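Hypothetical conserved protein (Geobacillus kaustophilus, PDB 2YXY) is of unknown function, a DUF1811-family protein that joins a two-helix hairpin to a small antiparallel beta domain. Local coordinates at residues K79-K84 against W89-K94; A52-L57 against K84-W89. All blocks are in the same frame, centred on the assembly; numbering follows the deposited sequence.

How the contacts relate
From the N terminus the chain first forms the helices 16-36 and 39-54. The end of the second helix supplies one half of contact 2. The chain then runs through strand 67-70 into strand 76-84, which supplies the first half of contact 1. It turns at 84-87 and returns as strand 87-92. Where that turn meets the helix end, contact 2 closes a loop of 26 intervening residues, half of them in strands. Contact 1 closes the short hairpin loop of four. The segments alternate along the chain, so the two contacts cross. They share Lys84 and Trp89, and Leu83 packs on Ala88 between them. Contact 1 holds two strands of the sheet together; contact 2 ties the end of helix 39-54 to the turn between them.

Contact 1: residues K79-K84 against W89-K94; sequences KVRYLK and WGWRLK
Tyr82 and Trp89 stack across a beta hairpin of strands 76-84 and 87-92, whose pairing is broken by a classic beta bulge: Arg81 and Tyr82 both face Trp89. The Tyr82 ring and the Trp89 five-membered ring form an offset stack, with planes at 3° and centroids 4.2 Å apart. The phenol lies over one face of the indole, with Tyr82 CE1 3.3 Å from Trp89 CD1. Trp89 CB sits over the Tyr82 ring as a CH-pi contact. This stack is the tight part of the contact. A chi1 of 76° tucks Tyr82 CG over its own backbone and swings the phenol alongside the indole. With alanine at Trp89, the indole face stacked on Tyr82 would be lost, and the phenol would probably be held less firmly by its other neighbours. The side-chain ends beyond are looser. Lys79 and Trp91 exchange two backbone bonds, and Lys79 CB approaches Trp91 NE1 at 3.6 Å, but the amine of Lys79 leads away. On the solvent side, exposed Arg81 brings CD only to 4.1 Å from Trp91 CZ3, while its guanidinium lies against Tyr82 and forms a salt bridge with Glu99. Gly90 CA makes a CA-H...O contact with Lys79 O. At the bulge Trp89 O accepts two bonds, from Arg81 N at 2.7 Å and from Tyr82 N at 3.0 Å.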
ATOM      1  N   LYS A  79      13.267  -4.410   3.542  1.00 37.77           N
ATOM      2  CA  LYS A  79      13.802  -5.749   3.412  1.00 40.87           C
ATOM      3  C   LYS A  79      12.690  -6.720   3.766  1.00 36.61           C
ATOM      4  O   LYS A  79      12.217  -6.739   4.893  1.00 37.59           O
ATOM      5  CB  LYS A  79      14.973  -5.922   4.368  1.00 44.51           C
ATOM      6  CG  LYS A  79      16.024  -6.873   3.863  1.00 57.00           C
ATOM      7  CD  LYS A  79      15.495  -8.262   3.687  1.00 53.67           C
ATOM      8  CE  LYS A  79      16.653  -9.191   3.358  1.00 67.62           C
ATOM      9  NZ  LYS A  79      17.769  -9.009   4.331  1.00 58.44           N
ATOM     10  N   VAL A  80      12.281  -7.536   2.805  1.00 39.54           N
ATOM     11  CA  VAL A  80      11.196  -8.471   3.044  1.00 40.63           C
ATOM     12  C   VAL A  80      11.593  -9.747   3.789  1.00 43.06           C
ATOM     13  O   VAL A  80      12.478 -10.485   3.364  1.00 44.74           O
ATOM     14  CB  VAL A  80      10.540  -8.889   1.728  1.00 41.30           C
ATOM     15  CG1 VAL A  80       9.421  -9.885   2.010  1.00 32.57           C
ATOM     16  CG2 VAL A  80      10.037  -7.651   0.977  1.00 36.82           C
ATOM     17  N   ARG A  81      10.925  -9.999   4.902  1.00 39.39           N
ATOM     18  CA  ARG A  81      11.172 -11.193   5.674  1.00 38.28           C
ATOM     19  C   ARG A  81      10.237 -12.236   5.080  1.00 41.47           C
ATOM     20  O   ARG A  81      10.666 -13.323   4.701  1.00 36.69           O
ATOM     21  CB  ARG A  81      10.856 -10.947   7.154  1.00 38.03           C
ATOM     22  CG  ARG A  81      10.894 -12.206   8.019  1.00 51.28           C
ATOM     23  CD  ARG A  81      10.368 -11.929   9.430  1.00 58.10           C
ATOM     24  NE  ARG A  81       9.926 -13.161  10.077  1.00 65.06           N
ATOM     25  CZ  ARG A  81       9.209 -13.217  11.196  1.00 67.44           C
ATOM     26  NH1 ARG A  81       8.842 -12.106  11.821  1.00 69.35           N
ATOM     27  NH2 ARG A  81       8.842 -14.391  11.687  1.00 74.50           N
ATOM     28  N   TYR A  82       8.951 -11.907   4.984  1.00 42.64           N
ATOM     29  CA  TYR A  82       8.010 -12.856   4.398  1.00 46.46           C
ATOM     30  C   TYR A  82       6.709 -12.217   3.940  1.00 44.93           C
ATOM     31  O   TYR A  82       6.309 -11.165   4.438  1.00 41.80           O
ATOM     32  CB  TYR A  82       7.719 -13.983   5.384  1.00 42.18           C
ATOM     33  CG  TYR A  82       6.801 -13.598   6.504  1.00 45.12           C
ATOM     34  CD1 TYR A  82       5.429 -13.825   6.409  1.00 50.35           C
ATOM     35  CD2 TYR A  82       7.296 -13.004   7.662  1.00 43.87           C
ATOM     36  CE1 TYR A  82       4.566 -13.471   7.444  1.00 47.72           C
ATOM     37  CE2 TYR A  82       6.446 -12.644   8.701  1.00 51.28           C
ATOM     38  CZ  TYR A  82       5.081 -12.882   8.583  1.00 51.87           C
ATOM     39  OH  TYR A  82       4.231 -12.532   9.605  1.00 57.47           O
ATOM     40  N   LEU A  83       6.061 -12.878   2.988  1.00 42.30           N
ATOM     41  CA  LEU A  83       4.807 -12.419   2.430  1.00 39.96           C
ATOM     42  C   LEU A  83       3.599 -13.183   2.985  1.00 46.24           C
ATOM     43  O   LEU A  83       3.677 -14.377   3.291  1.00 44.04           O
ATOM     44  CB  LEU A  83       4.840 -12.557   0.915  1.00 38.08           C
ATOM     45  CG  LEU A  83       5.793 -11.672   0.105  1.00 45.15           C
ATOM     46  CD1 LEU A  83       5.536 -10.214   0.440  1.00 43.88           C
ATOM     47  CD2 LEU A  83       7.237 -12.048   0.386  1.00 39.79           C
ATOM     48  N   LYS A  84       2.476 -12.479   3.104  1.00 44.26           N
ATOM     49  CA  LYS A  84       1.239 -13.046   3.623  1.00 43.35           C
ATOM     50  C   LYS A  84       0.059 -12.247   3.080  1.00 39.92           C
ATOM     51  O   LYS A  84      -0.164 -11.111   3.490  1.00 41.28           O
ATOM     52  CB  LYS A  84       1.239 -12.980   5.150  1.00 49.19           C
ATOM     53  CG  LYS A  84       1.824 -14.196   5.824  1.00 64.36           C
ATOM     54  CD  LYS A  84       0.838 -15.355   5.823  1.00 72.21           C
ATOM     55  CE  LYS A  84      -0.259 -15.157   6.863  1.00 75.21           C
ATOM     56  NZ  LYS A  84      -0.969 -13.859   6.703  1.00 76.26           N
ATOM     57  N   TRP A  89       5.942  -8.614   5.204  1.00 34.33           N
ATOM     58  CA  TRP A  89       6.406  -8.340   6.558  1.00 34.15           C
ATOM     59  C   TRP A  89       7.921  -8.221   6.441  1.00 38.23           C
ATOM     60  O   TRP A  89       8.571  -9.059   5.814  1.00 33.76           O
ATOM     61  CB  TRP A  89       6.058  -9.488   7.485  1.00 43.72           C
ATOM     62  CG  TRP A  89       4.605  -9.695   7.622  1.00 49.18           C
ATOM     63  CD1 TRP A  89       3.764 -10.300   6.727  1.00 48.62           C
ATOM     64  CD2 TRP A  89       3.801  -9.287   8.719  1.00 46.39           C
ATOM     65  NE1 TRP A  89       2.481 -10.293   7.211  1.00 49.67           N
ATOM     66  CE2 TRP A  89       2.477  -9.677   8.437  1.00 47.08           C
ATOM     67  CE3 TRP A  89       4.071  -8.627   9.922  1.00 46.00           C
ATOM     68  CZ2 TRP A  89       1.425  -9.434   9.311  1.00 48.26           C
ATOM     69  CZ3 TRP A  89       3.026  -8.381  10.793  1.00 54.53           C
ATOM     70  CH2 TRP A  89       1.716  -8.784  10.483  1.00 52.33           C
ATOM     71  N   GLY A  90       8.472  -7.183   7.047  1.00 37.35           N
ATOM     72  CA  GLY A  90       9.903  -6.955   6.975  1.00 41.46           C
ATOM     73  C   GLY A  90      10.245  -5.699   7.743  1.00 39.17           C
ATOM     74  O   GLY A  90       9.566  -5.361   8.712  1.00 42.54           O
ATOM     75  N   TRP A  91      11.278  -4.987   7.314  1.00 45.54           N
ATOM     76  CA  TRP A  91      11.674  -3.773   8.016  1.00 45.64           C
ATOM     77  C   TRP A  91      12.378  -2.771   7.119  1.00 47.04           C
ATOM     78  O   TRP A  91      13.028  -3.148   6.137  1.00 48.68           O
ATOM     79  CB  TRP A  91      12.571  -4.148   9.202  1.00 55.72           C
ATOM     80  CG  TRP A  91      13.491  -5.288   8.887  1.00 61.59           C
ATOM     81  CD1 TRP A  91      14.548  -5.270   8.024  1.00 67.37           C
ATOM     82  CD2 TRP A  91      13.375  -6.642   9.348  1.00 68.38           C
ATOM     83  NE1 TRP A  91      15.094  -6.527   7.910  1.00 69.94           N
ATOM     84  CE2 TRP A  91      14.394  -7.391   8.714  1.00 71.91           C
ATOM     85  CE3 TRP A  91      12.508  -7.301  10.239  1.00 71.76           C
ATOM     86  CZ2 TRP A  91      14.569  -8.767   8.934  1.00 73.47           C
ATOM     87  CZ3 TRP A  91      12.683  -8.672  10.459  1.00 70.36           C
ATOM     88  CH2 TRP A  91      13.707  -9.387   9.808  1.00 70.07           C
ATOM     89  N   ARG A  92      12.232  -1.489   7.449  1.00 43.35           N
ATOM     90  CA  ARG A  92      12.872  -0.426   6.684  1.00 48.68           C
ATOM     91  C   ARG A  92      14.333  -0.379   7.100  1.00 47.58           C
ATOM     92  O   ARG A  92      14.637  -0.412   8.285  1.00 46.42           O
ATOM     93  CB  ARG A  92      12.219   0.923   6.987  1.00 46.63           C
ATOM     94  CG  ARG A  92      10.750   1.004   6.601  1.00 52.96           C
ATOM     95  CD  ARG A  92      10.069   2.174   7.315  1.00 54.14           C
ATOM     96  NE  ARG A  92       8.637   2.269   7.028  1.00 47.20           N
ATOM     97  CZ  ARG A  92       8.109   2.995   6.042  1.00 50.49           C
ATOM     98  NH1 ARG A  92       6.792   3.018   5.861  1.00 48.83           N
ATOM     99  NH2 ARG A  92       8.893   3.709   5.247  1.00 46.22           N
ATOM    100  N   LEU A  93      15.237  -0.295   6.133  1.00 51.13           N
ATOM    101  CA  LEU A  93      16.656  -0.246   6.457  1.00 57.37           C
ATOM    102  C   LEU A  93      17.052   1.015   7.240  1.00 64.71           C
ATOM    103  O   LEU A  93      17.665   0.921   8.307  1.00 68.23           O
ATOM    104  CB  LEU A  93      17.482  -0.363   5.177  1.00 49.23           C
ATOM    105  CG  LEU A  93      17.178  -1.646   4.391  1.00 56.32           C
ATOM    106  CD1 LEU A  93      18.053  -1.725   3.154  1.00 50.60           C
ATOM    107  CD2 LEU A  93      17.404  -2.864   5.288  1.00 53.57           C
ATOM    108  N   LYS A  94      16.680   2.188   6.730  1.00 71.15           N
ATOM    109  CA  LYS A  94      17.027   3.443   7.386  1.00 75.28           C
ATOM    110  C   LYS A  94      16.329   3.683   8.714  1.00 79.63           C
ATOM    111  O   LYS A  94      16.550   4.712   9.350  1.00 83.05           O
ATOM    112  CB  LYS A  94      16.751   4.631   6.464  1.00 75.22           C
ATOM    113  CG  LYS A  94      17.750   4.787   5.331  1.00 81.10           C
ATOM    114  CD  LYS A  94      18.031   6.262   5.010  1.00 82.46           C
ATOM    115  CE  LYS A  94      16.796   7.005   4.513  1.00 84.34           C
ATOM    116  NZ  LYS A  94      15.712   7.085   5.539  1.00 89.52           N
TER

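Contact 2: residues A52-L57 against K84-W89; sequences AKAYML and KGVFAW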
ATOM      1  N   ALA A  52      -6.322  -0.932  -1.595  1.00 15.64           N
ATOM      2  CA  ALA A  52      -7.053  -1.333  -2.778  1.00 19.48           C
ATOM      3  C   ALA A  52      -6.069  -1.652  -3.921  1.00 26.15           C
ATOM      4  O   ALA A  52      -6.281  -2.603  -4.672  1.00 21.64           O
ATOM      5  CB  ALA A  52      -8.032  -0.243  -3.198  1.00 21.55           C
ATOM      6  N   LYS A  53      -5.004  -0.861  -4.058  1.00 18.80           N
ATOM      7  CA  LYS A  53      -4.020  -1.121  -5.108  1.00 20.62           C
ATOM      8  C   LYS A  53      -3.334  -2.482  -4.938  1.00 18.84           C
ATOM      9  O   LYS A  53      -3.110  -3.184  -5.915  1.00 19.19           O
ATOM     10  CB  LYS A  53      -2.958  -0.015  -5.137  1.00 16.32           C
ATOM     11  CG  LYS A  53      -3.450   1.298  -5.766  1.00 23.88           C
ATOM     12  CD  LYS A  53      -2.320   2.345  -5.746  1.00 23.57           C
ATOM     13  CE  LYS A  53      -2.712   3.601  -6.490  1.00 26.16           C
ATOM     14  NZ  LYS A  53      -1.740   4.703  -6.142  1.00 37.22           N
ATOM     15  N   ALA A  54      -3.051  -2.854  -3.694  1.00 18.08           N
ATOM     16  CA  ALA A  54      -2.393  -4.109  -3.394  1.00 22.77           C
ATOM     17  C   ALA A  54      -3.151  -5.321  -3.928  1.00 25.86           C
ATOM     18  O   ALA A  54      -2.538  -6.321  -4.312  1.00 21.70           O
ATOM     19  CB  ALA A  54      -2.211  -4.252  -1.892  1.00 14.80           C
ATOM     20  N   TYR A  55      -4.477  -5.234  -3.917  1.00 21.92           N
ATOM     21  CA  TYR A  55      -5.306  -6.315  -4.410  1.00 22.21           C
ATOM     22  C   TYR A  55      -5.343  -6.399  -5.937  1.00 25.62           C
ATOM     23  O   TYR A  55      -6.029  -7.255  -6.476  1.00 27.70           O
ATOM     24  CB  TYR A  55      -6.730  -6.187  -3.854  1.00 17.87           C
ATOM     25  CG  TYR A  55      -6.809  -6.707  -2.446  1.00 21.21           C
ATOM     26  CD1 TYR A  55      -6.811  -5.832  -1.347  1.00 16.46           C
ATOM     27  CD2 TYR A  55      -6.803  -8.078  -2.202  1.00 19.60           C
ATOM     28  CE1 TYR A  55      -6.801  -6.323  -0.035  1.00 19.99           C
ATOM     29  CE2 TYR A  55      -6.790  -8.576  -0.895  1.00 26.34           C
ATOM     30  CZ  TYR A  55      -6.786  -7.686   0.178  1.00 17.53           C
ATOM     31  OH  TYR A  55      -6.745  -8.176   1.452  1.00 27.89           O
ATOM     32  N   MET A  56      -4.638  -5.499  -6.628  1.00 21.35           N
ATOM     33  CA  MET A  56      -4.559  -5.544  -8.095  1.00 28.24           C
ATOM     34  C   MET A  56      -3.132  -5.954  -8.486  1.00 33.09           C
ATOM     35  O   MET A  56      -2.778  -5.944  -9.659  1.00 32.62           O
ATOM     36  CB  MET A  56      -4.877  -4.185  -8.738  1.00 33.55           C
ATOM     37  CG  MET A  56      -6.282  -3.663  -8.439  1.00 31.82           C
ATOM     38  SD  MET A  56      -6.837  -2.328  -9.512  1.00 29.93           S
ATOM     39  CE  MET A  56      -5.588  -1.136  -9.279  1.00 35.34           C
ATOM     40  N   LEU A  57      -2.318  -6.309  -7.496  1.00 30.89           N
ATOM     41  CA  LEU A  57      -0.945  -6.738  -7.765  1.00 37.17           C
ATOM     42  C   LEU A  57      -0.759  -8.224  -7.476  1.00 37.18           C
ATOM     43  O   LEU A  57      -1.626  -8.876  -6.889  1.00 37.86           O
ATOM     44  CB  LEU A  57       0.060  -5.932  -6.936  1.00 29.24           C
ATOM     45  CG  LEU A  57       0.102  -4.425  -7.219  1.00 38.29           C
ATOM     46  CD1 LEU A  57       1.156  -3.793  -6.320  1.00 32.28           C
ATOM     47  CD2 LEU A  57       0.432  -4.157  -8.694  1.00 28.06           C
ATOM     48  N   LYS A  84       2.476 -12.479   3.104  1.00 44.26           N
ATOM     49  CA  LYS A  84       1.239 -13.046   3.623  1.00 43.35           C
ATOM     50  C   LYS A  84       0.059 -12.247   3.080  1.00 39.92           C
ATOM     51  O   LYS A  84      -0.164 -11.111   3.490  1.00 41.28           O
ATOM     52  CB  LYS A  84       1.239 -12.980   5.150  1.00 49.19           C
ATOM     53  CG  LYS A  84       1.824 -14.196   5.824  1.00 64.36           C
ATOM     54  CD  LYS A  84       0.838 -15.355   5.823  1.00 72.21           C
ATOM     55  CE  LYS A  84      -0.259 -15.157   6.863  1.00 75.21           C
ATOM     56  NZ  LYS A  84      -0.969 -13.859   6.703  1.00 76.26           N
ATOM     57  N   GLY A  85      -0.696 -12.840   2.164  1.00 41.15           N
ATOM     58  CA  GLY A  85      -1.824 -12.133   1.585  1.00 38.48           C
ATOM     59  C   GLY A  85      -1.252 -11.041   0.704  1.00 39.44           C
ATOM     60  O   GLY A  85      -0.385 -11.323  -0.129  1.00 39.62           O
ATOM     61  N   VAL A  86      -1.701  -9.798   0.888  1.00 32.38           N
ATOM     62  CA  VAL A  86      -1.181  -8.701   0.076  1.00 29.93           C
ATOM     63  C   VAL A  86      -0.177  -7.889   0.887  1.00 29.80           C
ATOM     64  O   VAL A  86       0.117  -6.731   0.575  1.00 30.34           O
ATOM     65  CB  VAL A  86      -2.324  -7.787  -0.430  1.00 32.81           C
ATOM     66  CG1 VAL A  86      -3.281  -8.595  -1.252  1.00 28.58           C
ATOM     67  CG2 VAL A  86      -3.048  -7.138   0.724  1.00 21.75           C
ATOM     68  N   PHE A  87       0.352  -8.525   1.928  1.00 22.28           N
ATOM     69  CA  PHE A  87       1.312  -7.909   2.834  1.00 26.94           C
ATOM     70  C   PHE A  87       2.733  -8.492   2.798  1.00 33.35           C
ATOM     71  O   PHE A  87       2.955  -9.697   2.613  1.00 28.17           O
ATOM     72  CB  PHE A  87       0.809  -8.001   4.279  1.00 31.76           C
ATOM     73  CG  PHE A  87      -0.376  -7.129   4.570  1.00 30.29           C
ATOM     74  CD1 PHE A  87      -0.212  -5.765   4.822  1.00 31.29           C
ATOM     75  CD2 PHE A  87      -1.653  -7.665   4.581  1.00 32.53           C
ATOM     76  CE1 PHE A  87      -1.320  -4.945   5.078  1.00 31.49           C
ATOM     77  CE2 PHE A  87      -2.768  -6.859   4.834  1.00 31.05           C
ATOM     78  CZ  PHE A  87      -2.606  -5.500   5.084  1.00 30.29           C
ATOM     79  N   ALA A  88       3.694  -7.606   2.981  1.00 32.58           N
ATOM     80  CA  ALA A  88       5.086  -7.998   3.026  1.00 33.22           C
ATOM     81  C   ALA A  88       5.493  -7.635   4.433  1.00 31.41           C
ATOM     82  O   ALA A  88       5.344  -6.488   4.836  1.00 30.21           O
ATOM     83  CB  ALA A  88       5.898  -7.195   2.017  1.00 34.74           C
ATOM     84  N   TRP A  89       5.942  -8.614   5.204  1.00 34.33           N
ATOM     85  CA  TRP A  89       6.406  -8.340   6.558  1.00 34.15           C
ATOM     86  C   TRP A  89       7.921  -8.221   6.441  1.00 38.23           C
ATOM     87  O   TRP A  89       8.571  -9.059   5.814  1.00 33.76           O
ATOM     88  CB  TRP A  89       6.058  -9.488   7.485  1.00 43.72           C
ATOM     89  CG  TRP A  89       4.605  -9.695   7.622  1.00 49.18           C
ATOM     90  CD1 TRP A  89       3.764 -10.300   6.727  1.00 48.62           C
ATOM     91  CD2 TRP A  89       3.801  -9.287   8.719  1.00 46.39           C
ATOM     92  NE1 TRP A  89       2.481 -10.293   7.211  1.00 49.67           N
ATOM     93  CE2 TRP A  89       2.477  -9.677   8.437  1.00 47.08           C
ATOM     94  CE3 TRP A  89       4.071  -8.627   9.922  1.00 46.00           C
ATOM     95  CZ2 TRP A  89       1.425  -9.434   9.311  1.00 48.26           C
ATOM     96  CZ3 TRP A  89       3.026  -8.381  10.793  1.00 54.53           C
ATOM     97  CH2 TRP A  89       1.716  -8.784  10.483  1.00 52.33           C
TER
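Val86 packs into the angle between Ala54 and Tyr55, at the C-terminal end of helix 39-54. Its CG1 methyl sits over one face of the Tyr55 ring, off centre and nearer the CE2 side. This is a CH-pi contact, with CG1 3.8 Å from the ring centroid and 22° off the normal. The closest ring atom is Tyr55 CE2, 3.5 Å from Val86 CG1. The second methyl, CG2, meets the far part of the same face, 3.8 Å from Tyr55 CZ. The two side chains cross at about a right angle. Val86 CB also rests on the methyl of Ala54, with the two CB atoms 3.8 Å apart. Val86 CG1 is anti to the carbonyl carbon (chi1 -59°), and this puts both methyls against the phenol. Two turns set these side chains in place. Val86 lies in a type II' turn from Lys84 to Phe87, with Gly85 at a positive phi. Ala54 begins a type I turn to Leu57, where the helix gives way to loop. Farther out, Met51 touches Val86, and Leu19 of helix 16-36 touches Tyr55. The contact sets methyls against a ring and a methyl, with no polar bond between the two segments, so it depends on close van der Waals and CH-pi packing.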